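Local coordinates for 2-hydroxyisobutyryl-CoA synthetase (Aquincola tertiaricarbonis, PDB 6HDY), which belongs to the ANL superfamily of AMP-binding enzymes, pairing a large AMP-binding domain with a smaller C-terminal one, at residues 210-216 against 241-246; 156-160 against 285-291. One frame throughout, in Å; residues are numbered along the deposited sequence.

Contact 1: 210-216 against 241-246; sequences LDTMKPA and NFGLKC
Leu210 lies over one face of the Phe242 ring. Its CB stands 3.8 Å from the ring centroid and 12° off the ring normal, a CH-pi contact, while CD1 reaches the rim at CE2. Asp211 N and CB meet the ring on the CD1-CE1 side, its carboxylate plane turned 78° from the ring plane. The amine of Lys214 draws the helix end and the loop together: NZ gives a bond of 2.8 Å to Asn241 O, almost in line with that carbonyl (C=O...N 168°), and one of 2.7 Å to Asp211 O on an in-plane lone pair. Bends at chi2 and chi4 fold the lysine chain back to reach both, and Asn241 OD1 adds a weak third bond. Positive phi at Lys214 ends helix 202-213, and its CA makes a bent CA-H...O contact of 3.1 Å with Phe242 O. Beyond this turn a water donates to both Lys214 O and Gly243 O, and Pro215 CG packs on Leu244 CD2 at 3.9 Å. Ala216 O then takes two backbone donors, Lys245 N at 2.9 Å and, more distantly, Cys246 N at 3.3 Å. Phe242 also touches Tyr268 of helix 258-268 and Ala232 of helix 222-234. Here two connections enter the neighbouring parallel strands 217-220 and 246-249, an arrangement characteristic of an alpha/beta sheet with helical crossovers, as in the AMP-binding domain.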
ATOM      1  N   LEU A 210     -12.055   7.319   9.991  1.00 38.32           N
ATOM      2  CA  LEU A 210     -13.207   7.797   9.207  1.00 39.13           C
ATOM      3  C   LEU A 210     -14.114   8.705  10.053  1.00 47.47           C
ATOM      4  O   LEU A 210     -14.682   9.670   9.529  1.00 47.25           O
ATOM      5  CB  LEU A 210     -14.024   6.626   8.644  1.00 39.00           C
ATOM      6  CG  LEU A 210     -13.284   5.615   7.745  1.00 41.62           C
ATOM      7  CD1 LEU A 210     -14.114   4.368   7.568  1.00 41.39           C
ATOM      8  CD2 LEU A 210     -12.929   6.203   6.398  1.00 43.31           C
ATOM      9  N   ASP A 211     -14.253   8.388  11.358  1.00 46.59           N
ATOM     10  CA  ASP A 211     -15.035   9.176  12.310  1.00 48.45           C
ATOM     11  C   ASP A 211     -14.335  10.514  12.561  1.00 54.78           C
ATOM     12  O   ASP A 211     -15.001  11.541  12.600  1.00 56.93           O
ATOM     13  CB  ASP A 211     -15.210   8.405  13.630  1.00 51.30           C
ATOM     14  CG  ASP A 211     -16.226   9.026  14.589  1.00 59.53           C
ATOM     15  OD1 ASP A 211     -17.446   8.846  14.360  1.00 59.51           O
ATOM     16  OD2 ASP A 211     -15.799   9.634  15.593  1.00 64.22           O
ATOM     17  N   THR A 212     -12.990  10.506  12.706  1.00 50.35           N
ATOM     18  CA  THR A 212     -12.200  11.721  12.925  1.00 49.94           C
ATOM     19  C   THR A 212     -12.111  12.590  11.656  1.00 52.15           C
ATOM     20  O   THR A 212     -12.454  13.774  11.706  1.00 54.32           O
ATOM     21  CB  THR A 212     -10.800  11.365  13.458  1.00 55.67           C
ATOM     22  OG1 THR A 212     -10.915  10.537  14.620  1.00 54.74           O
ATOM     23  CG2 THR A 212      -9.950  12.606  13.767  1.00 55.78           C
ATOM     24  N   MET A 213     -11.634  12.004  10.538  1.00 45.31           N
ATOM     25  CA  MET A 213     -11.374  12.683   9.257  1.00 43.14           C
ATOM     26  C   MET A 213     -12.612  13.065   8.471  1.00 45.24           C
ATOM     27  O   MET A 213     -12.572  14.055   7.755  1.00 46.11           O
ATOM     28  CB  MET A 213     -10.429  11.848   8.360  1.00 43.36           C
ATOM     29  CG  MET A 213      -9.018  11.678   8.890  1.00 45.81           C
ATOM     30  SD  MET A 213      -8.042  13.209   8.974  1.00 50.66           S
ATOM     31  CE  MET A 213      -7.368  12.970  10.544  1.00 48.33           C
ATOM     32  N   LYS A 214     -13.695  12.267   8.559  1.00 41.65           N
ATOM     33  CA  LYS A 214     -14.971  12.495   7.848  1.00 41.35           C
ATOM     34  C   LYS A 214     -14.764  12.670   6.301  1.00 43.27           C
ATOM     35  O   LYS A 214     -14.998  13.751   5.760  1.00 42.44           O
ATOM     36  CB  LYS A 214     -15.806  13.641   8.484  1.00 46.15           C
ATOM     37  CG  LYS A 214     -15.987  13.494   9.999  1.00 53.06           C
ATOM     38  CD  LYS A 214     -17.437  13.419  10.418  1.00 57.54           C
ATOM     39  CE  LYS A 214     -17.617  13.571  11.914  1.00 66.77           C
ATOM     40  NZ  LYS A 214     -17.628  12.259  12.622  1.00 73.02           N
ATOM     41  N   PRO A 215     -14.335  11.597   5.578  1.00 41.44           N
ATOM     42  CA  PRO A 215     -14.081  11.733   4.132  1.00 40.57           C
ATOM     43  C   PRO A 215     -15.304  11.908   3.257  1.00 44.29           C
ATOM     44  O   PRO A 215     -16.380  11.377   3.563  1.00 44.57           O
ATOM     45  CB  PRO A 215     -13.368  10.423   3.787  1.00 40.53           C
ATOM     46  CG  PRO A 215     -13.927   9.450   4.754  1.00 45.64           C
ATOM     47  CD  PRO A 215     -13.992  10.234   6.038  1.00 42.21           C
ATOM     48  N   ALA A 216     -15.123  12.609   2.137  1.00 40.19           N
ATOM     49  CA  ALA A 216     -16.212  12.791   1.189  1.00 40.91           C
ATOM     50  C   ALA A 216     -16.398  11.531   0.344  1.00 42.91           C
ATOM     51  O   ALA A 216     -17.511  11.279  -0.115  1.00 42.55           O
ATOM     52  CB  ALA A 216     -15.943  13.992   0.296  1.00 42.39           C
ATOM     53  N   ASN A 241     -22.070   8.612  10.372  1.00 52.16           N
ATOM     54  CA  ASN A 241     -21.379   9.772  10.904  1.00 53.42           C
ATOM     55  C   ASN A 241     -19.946   9.884  10.381  1.00 53.70           C
ATOM     56  O   ASN A 241     -19.103  10.506  11.026  1.00 53.07           O
ATOM     57  CB  ASN A 241     -21.426   9.775  12.454  1.00 62.12           C
ATOM     58  CG  ASN A 241     -21.430  11.152  13.113  1.00 95.70           C
ATOM     59  OD1 ASN A 241     -20.913  12.152  12.582  1.00 86.79           O
ATOM     60  ND2 ASN A 241     -21.989  11.224  14.317  1.00 92.71           N
ATOM     61  N   PHE A 242     -19.683   9.318   9.185  1.00 47.80           N
ATOM     62  CA  PHE A 242     -18.360   9.345   8.557  1.00 43.77           C
ATOM     63  C   PHE A 242     -18.244  10.462   7.510  1.00 49.15           C
ATOM     64  O   PHE A 242     -17.195  10.618   6.889  1.00 47.04           O
ATOM     65  CB  PHE A 242     -18.032   7.961   7.971  1.00 42.52           C
ATOM     66  CG  PHE A 242     -17.773   6.850   8.974  1.00 42.34           C
ATOM     67  CD1 PHE A 242     -17.603   7.133  10.330  1.00 45.23           C
ATOM     68  CD2 PHE A 242     -17.639   5.531   8.554  1.00 41.69           C
ATOM     69  CE1 PHE A 242     -17.315   6.114  11.246  1.00 46.17           C
ATOM     70  CE2 PHE A 242     -17.318   4.515   9.467  1.00 44.54           C
ATOM     71  CZ  PHE A 242     -17.171   4.812  10.808  1.00 44.00           C
ATOM     72  N   GLY A 243     -19.328  11.225   7.339  1.00 49.19           N
ATOM     73  CA  GLY A 243     -19.430  12.351   6.410  1.00 49.28           C
ATOM     74  C   GLY A 243     -19.349  11.995   4.941  1.00 51.28           C
ATOM     75  O   GLY A 243     -19.121  12.881   4.115  1.00 51.05           O
ATOM     76  N   LEU A 244     -19.547  10.694   4.601  1.00 45.55           N
ATOM     77  CA  LEU A 244     -19.438  10.183   3.233  1.00 42.89           C
ATOM     78  C   LEU A 244     -20.534  10.643   2.326  1.00 48.01           C
ATOM     79  O   LEU A 244     -21.718  10.554   2.684  1.00 49.16           O
ATOM     80  CB  LEU A 244     -19.332   8.639   3.197  1.00 41.43           C
ATOM     81  CG  LEU A 244     -18.043   8.030   3.754  1.00 44.07           C
ATOM     82  CD1 LEU A 244     -18.289   6.637   4.273  1.00 43.98           C
ATOM     83  CD2 LEU A 244     -16.895   8.062   2.715  1.00 39.66           C
ATOM     84  N   LYS A 245     -20.151  11.138   1.142  1.00 43.81           N
ATOM     85  CA  LYS A 245     -21.134  11.529   0.126  1.00 44.34           C
ATOM     86  C   LYS A 245     -21.252  10.331  -0.814  1.00 46.19           C
ATOM     87  O   LYS A 245     -22.306  10.088  -1.415  1.00 46.01           O
ATOM     88  CB  LYS A 245     -20.702  12.790  -0.644  1.00 47.44           C
ATOM     89  CG  LYS A 245     -20.464  14.040   0.239  1.00 71.30           C
ATOM     90  CD  LYS A 245     -21.755  14.631   0.857  1.00 86.43           C
ATOM     91  CE  LYS A 245     -21.486  15.686   1.912  1.00 93.75           C
ATOM     92  NZ  LYS A 245     -21.142  15.099   3.238  1.00 93.79           N
ATOM     93  N   CYS A 246     -20.156   9.569  -0.930  1.00 40.89           N
ATOM     94  CA  CYS A 246     -20.147   8.400  -1.785  1.00 39.89           C
ATOM     95  C   CYS A 246     -19.076   7.396  -1.423  1.00 41.09           C
ATOM     96  O   CYS A 246     -18.117   7.696  -0.710  1.00 37.48           O
ATOM     97  CB  CYS A 246     -20.077   8.783  -3.263  1.00 39.97           C
ATOM     98  SG  CYS A 246     -18.400   9.001  -3.902  1.00 41.94           S
TER
HETATM   99  O   HOH W   1     -17.208  14.775   3.978  1.00 45.60           O

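Contact 2: 156-160 against 285-291; sequences WGMGI and MNVAGTE
Met158 reaches across to the 285-291 segment with its side chain extended beyond CG. CB starts out away from that segment; with CG beside the backbone N (chi1 -56°), the chain turns back, and CG comes to 3.7 Å from Gly289 O. SD carries the extended chain onward, and the terminal CE meets Met285 CE at 3.7 Å and Ala288 CB at 4.0 Å. Met285 makes its side of this methyl-to-methyl contact by bending at chi3, the two side chains running at a slant to each other.

At the other end the contact is polar. Glu291 N donates to Gly157 O over 2.9 Å, with an N-H...O angle of 166° and the donor in the carbonyl plane on a lone pair. Thr290 CB packs against the same oxygen at 3.5 Å. Gly159, with positive phi, closes helix 141-157 in a Schellman motif, and Glu291 OE1 approaches its CA to 3.6 Å. Chemically, the contact therefore combines one well-directed backbone bond, which links the helix end to the 285-291 segment, with thioether and methyl packing held by dispersion and burial.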
ATOM      1  N   TRP A 156     -14.523  12.554 -11.119  1.00 36.99           N
ATOM      2  CA  TRP A 156     -15.202  13.841 -11.232  1.00 38.20           C
ATOM      3  C   TRP A 156     -16.662  13.547 -11.650  1.00 40.80           C
ATOM      4  O   TRP A 156     -17.591  14.157 -11.109  1.00 40.74           O
ATOM      5  CB  TRP A 156     -14.489  14.747 -12.256  1.00 38.29           C
ATOM      6  CG  TRP A 156     -15.185  16.057 -12.484  1.00 42.29           C
ATOM      7  CD1 TRP A 156     -16.327  16.266 -13.189  1.00 46.64           C
ATOM      8  CD2 TRP A 156     -14.777  17.338 -11.994  1.00 44.42           C
ATOM      9  NE1 TRP A 156     -16.695  17.584 -13.118  1.00 48.88           N
ATOM     10  CE2 TRP A 156     -15.753  18.273 -12.407  1.00 50.68           C
ATOM     11  CE3 TRP A 156     -13.685  17.788 -11.233  1.00 45.70           C
ATOM     12  CZ2 TRP A 156     -15.658  19.637 -12.115  1.00 52.33           C
ATOM     13  CZ3 TRP A 156     -13.597  19.139 -10.930  1.00 49.86           C
ATOM     14  CH2 TRP A 156     -14.584  20.046 -11.360  1.00 52.77           C
ATOM     15  N   GLY A 157     -16.840  12.566 -12.538  1.00 36.12           N
ATOM     16  CA  GLY A 157     -18.154  12.105 -12.988  1.00 37.71           C
ATOM     17  C   GLY A 157     -19.041  11.563 -11.877  1.00 41.38           C
ATOM     18  O   GLY A 157     -20.274  11.550 -12.009  1.00 42.40           O
ATOM     19  N   MET A 158     -18.413  11.102 -10.772  1.00 35.17           N
ATOM     20  CA  MET A 158     -19.087  10.587  -9.582  1.00 34.03           C
ATOM     21  C   MET A 158     -19.369  11.719  -8.578  1.00 41.14           C
ATOM     22  O   MET A 158     -19.902  11.472  -7.485  1.00 41.24           O
ATOM     23  CB  MET A 158     -18.259   9.487  -8.923  1.00 33.93           C
ATOM     24  CG  MET A 158     -17.909   8.339  -9.847  1.00 35.64           C
ATOM     25  SD  MET A 158     -16.882   7.112  -8.991  1.00 37.00           S
ATOM     26  CE  MET A 158     -16.962   5.712 -10.184  1.00 32.38           C
ATOM     27  N   GLY A 159     -19.039  12.951  -8.969  1.00 38.99           N
ATOM     28  CA  GLY A 159     -19.214  14.127  -8.125  1.00 40.35           C
ATOM     29  C   GLY A 159     -18.100  14.358  -7.119  1.00 42.89           C
ATOM     30  O   GLY A 159     -18.260  15.189  -6.219  1.00 43.09           O
ATOM     31  N   ILE A 160     -16.967  13.607  -7.239  1.00 36.96           N
ATOM     32  CA  ILE A 160     -15.784  13.759  -6.384  1.00 35.42           C
ATOM     33  C   ILE A 160     -15.018  14.991  -6.889  1.00 39.50           C
ATOM     34  O   ILE A 160     -14.898  15.200  -8.099  1.00 40.09           O
ATOM     35  CB  ILE A 160     -14.890  12.466  -6.270  1.00 36.63           C
ATOM     36  CG1 ILE A 160     -15.746  11.180  -6.077  1.00 35.63           C
ATOM     37  CG2 ILE A 160     -13.859  12.604  -5.133  1.00 34.05           C
ATOM     38  CD1 ILE A 160     -14.973   9.843  -6.255  1.00 37.76           C
ATOM     39  N   MET A 285     -11.373   1.864 -14.464  1.00 29.20           N
ATOM     40  CA  MET A 285     -12.605   2.630 -14.273  1.00 28.66           C
ATOM     41  C   MET A 285     -13.261   2.949 -15.644  1.00 34.27           C
ATOM     42  O   MET A 285     -14.243   3.671 -15.676  1.00 35.78           O
ATOM     43  CB  MET A 285     -12.342   3.920 -13.444  1.00 29.84           C
ATOM     44  CG  MET A 285     -12.006   3.646 -11.991  1.00 30.33           C
ATOM     45  SD  MET A 285     -11.724   5.115 -10.956  1.00 32.34           S
ATOM     46  CE  MET A 285     -13.345   5.727 -10.836  1.00 31.59           C
ATOM     47  N   ASN A 286     -12.756   2.370 -16.766  1.00 31.97           N
ATOM     48  CA  ASN A 286     -13.315   2.542 -18.130  1.00 32.35           C
ATOM     49  C   ASN A 286     -14.812   2.114 -18.215  1.00 34.38           C
ATOM     50  O   ASN A 286     -15.520   2.421 -19.172  1.00 34.05           O
ATOM     51  CB  ASN A 286     -12.446   1.799 -19.164  1.00 29.38           C
ATOM     52  CG  ASN A 286     -12.564   0.297 -19.068  1.00 36.66           C
ATOM     53  OD1 ASN A 286     -12.058  -0.318 -18.153  1.00 27.32           O
ATOM     54  ND2 ASN A 286     -13.282  -0.330 -19.976  1.00 33.73           N
ATOM     55  N   VAL A 287     -15.259   1.370 -17.214  1.00 31.09           N
ATOM     56  CA  VAL A 287     -16.661   1.008 -16.997  1.00 31.09           C
ATOM     57  C   VAL A 287     -16.965   1.554 -15.600  1.00 33.97           C
ATOM     58  O   VAL A 287     -16.255   1.206 -14.639  1.00 32.46           O
ATOM     59  CB  VAL A 287     -17.062  -0.482 -17.214  1.00 33.41           C
ATOM     60  CG1 VAL A 287     -16.982  -0.865 -18.687  1.00 33.61           C
ATOM     61  CG2 VAL A 287     -16.241  -1.432 -16.347  1.00 31.66           C
ATOM     62  N   ALA A 288     -17.878   2.539 -15.527  1.00 30.01           N
ATOM     63  CA  ALA A 288     -18.204   3.226 -14.270  1.00 29.11           C
ATOM     64  C   ALA A 288     -19.489   4.007 -14.324  1.00 34.30           C
ATOM     65  O   ALA A 288     -19.746   4.726 -15.294  1.00 35.55           O
ATOM     66  CB  ALA A 288     -17.063   4.173 -13.857  1.00 28.49           C
ATOM     67  N   GLY A 289     -20.226   3.954 -13.224  1.00 31.70           N
ATOM     68  CA  GLY A 289     -21.439   4.747 -13.050  1.00 34.07           C
ATOM     69  C   GLY A 289     -21.108   6.207 -12.775  1.00 38.74           C
ATOM     70  O   GLY A 289     -19.965   6.551 -12.419  1.00 34.96           O
ATOM     71  N   THR A 290     -22.088   7.095 -13.007  1.00 38.80           N
ATOM     72  CA  THR A 290     -21.883   8.537 -12.783  1.00 39.16           C
ATOM     73  C   THR A 290     -22.858   9.034 -11.700  1.00 44.56           C
ATOM     74  O   THR A 290     -23.726   8.281 -11.288  1.00 43.69           O
ATOM     75  CB  THR A 290     -21.936   9.320 -14.103  1.00 39.12           C
ATOM     76  OG1 THR A 290     -23.283   9.363 -14.553  1.00 39.85           O
ATOM     77  CG2 THR A 290     -21.048   8.733 -15.188  1.00 30.77           C
ATOM     78  N   GLU A 291     -22.694  10.267 -11.203  1.00 43.59           N
ATOM     79  CA  GLU A 291     -23.584  10.808 -10.173  1.00 44.18           C
ATOM     80  C   GLU A 291     -25.081  10.724 -10.548  1.00 48.12           C
ATOM     81  O   GLU A 291     -25.885  10.363  -9.688  1.00 47.17           O
ATOM     82  CB  GLU A 291     -23.194  12.229  -9.759  1.00 46.02           C
ATOM     83  CG  GLU A 291     -23.963  12.711  -8.534  1.00 51.15           C
ATOM     84  CD  GLU A 291     -23.594  14.082  -8.015  1.00 64.62           C
ATOM     85  OE1 GLU A 291     -22.743  14.755  -8.639  1.00 41.75           O
ATOM     86  OE2 GLU A 291     -24.146  14.475  -6.964  1.00 58.35           O
TER

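In the fold
Contacts 1 and 2 have centres about 19 Å apart and meet where Cys246 SG packs 4.1 Å from Ile160 CG1. The sequence between the segments of contact 2 includes both segments of contact 1. Strand 246-249 gives a physical path between them: it begins at Cys246 in contact 1, and its Phe248 lies beside Met158 and Met285. A second bridge is Lys271, which shares backbone bonding with Lys245 and donates its NZ to Glu291 O. Contact 2 lies close to the pocket, the Met285 side chain being about 7 Å from a bound (3S)-3-hydroxybutanoic acid. Contact 1 is more peripheral, its centre about 23 Å from that of the chain, against 13 Å for contact 2.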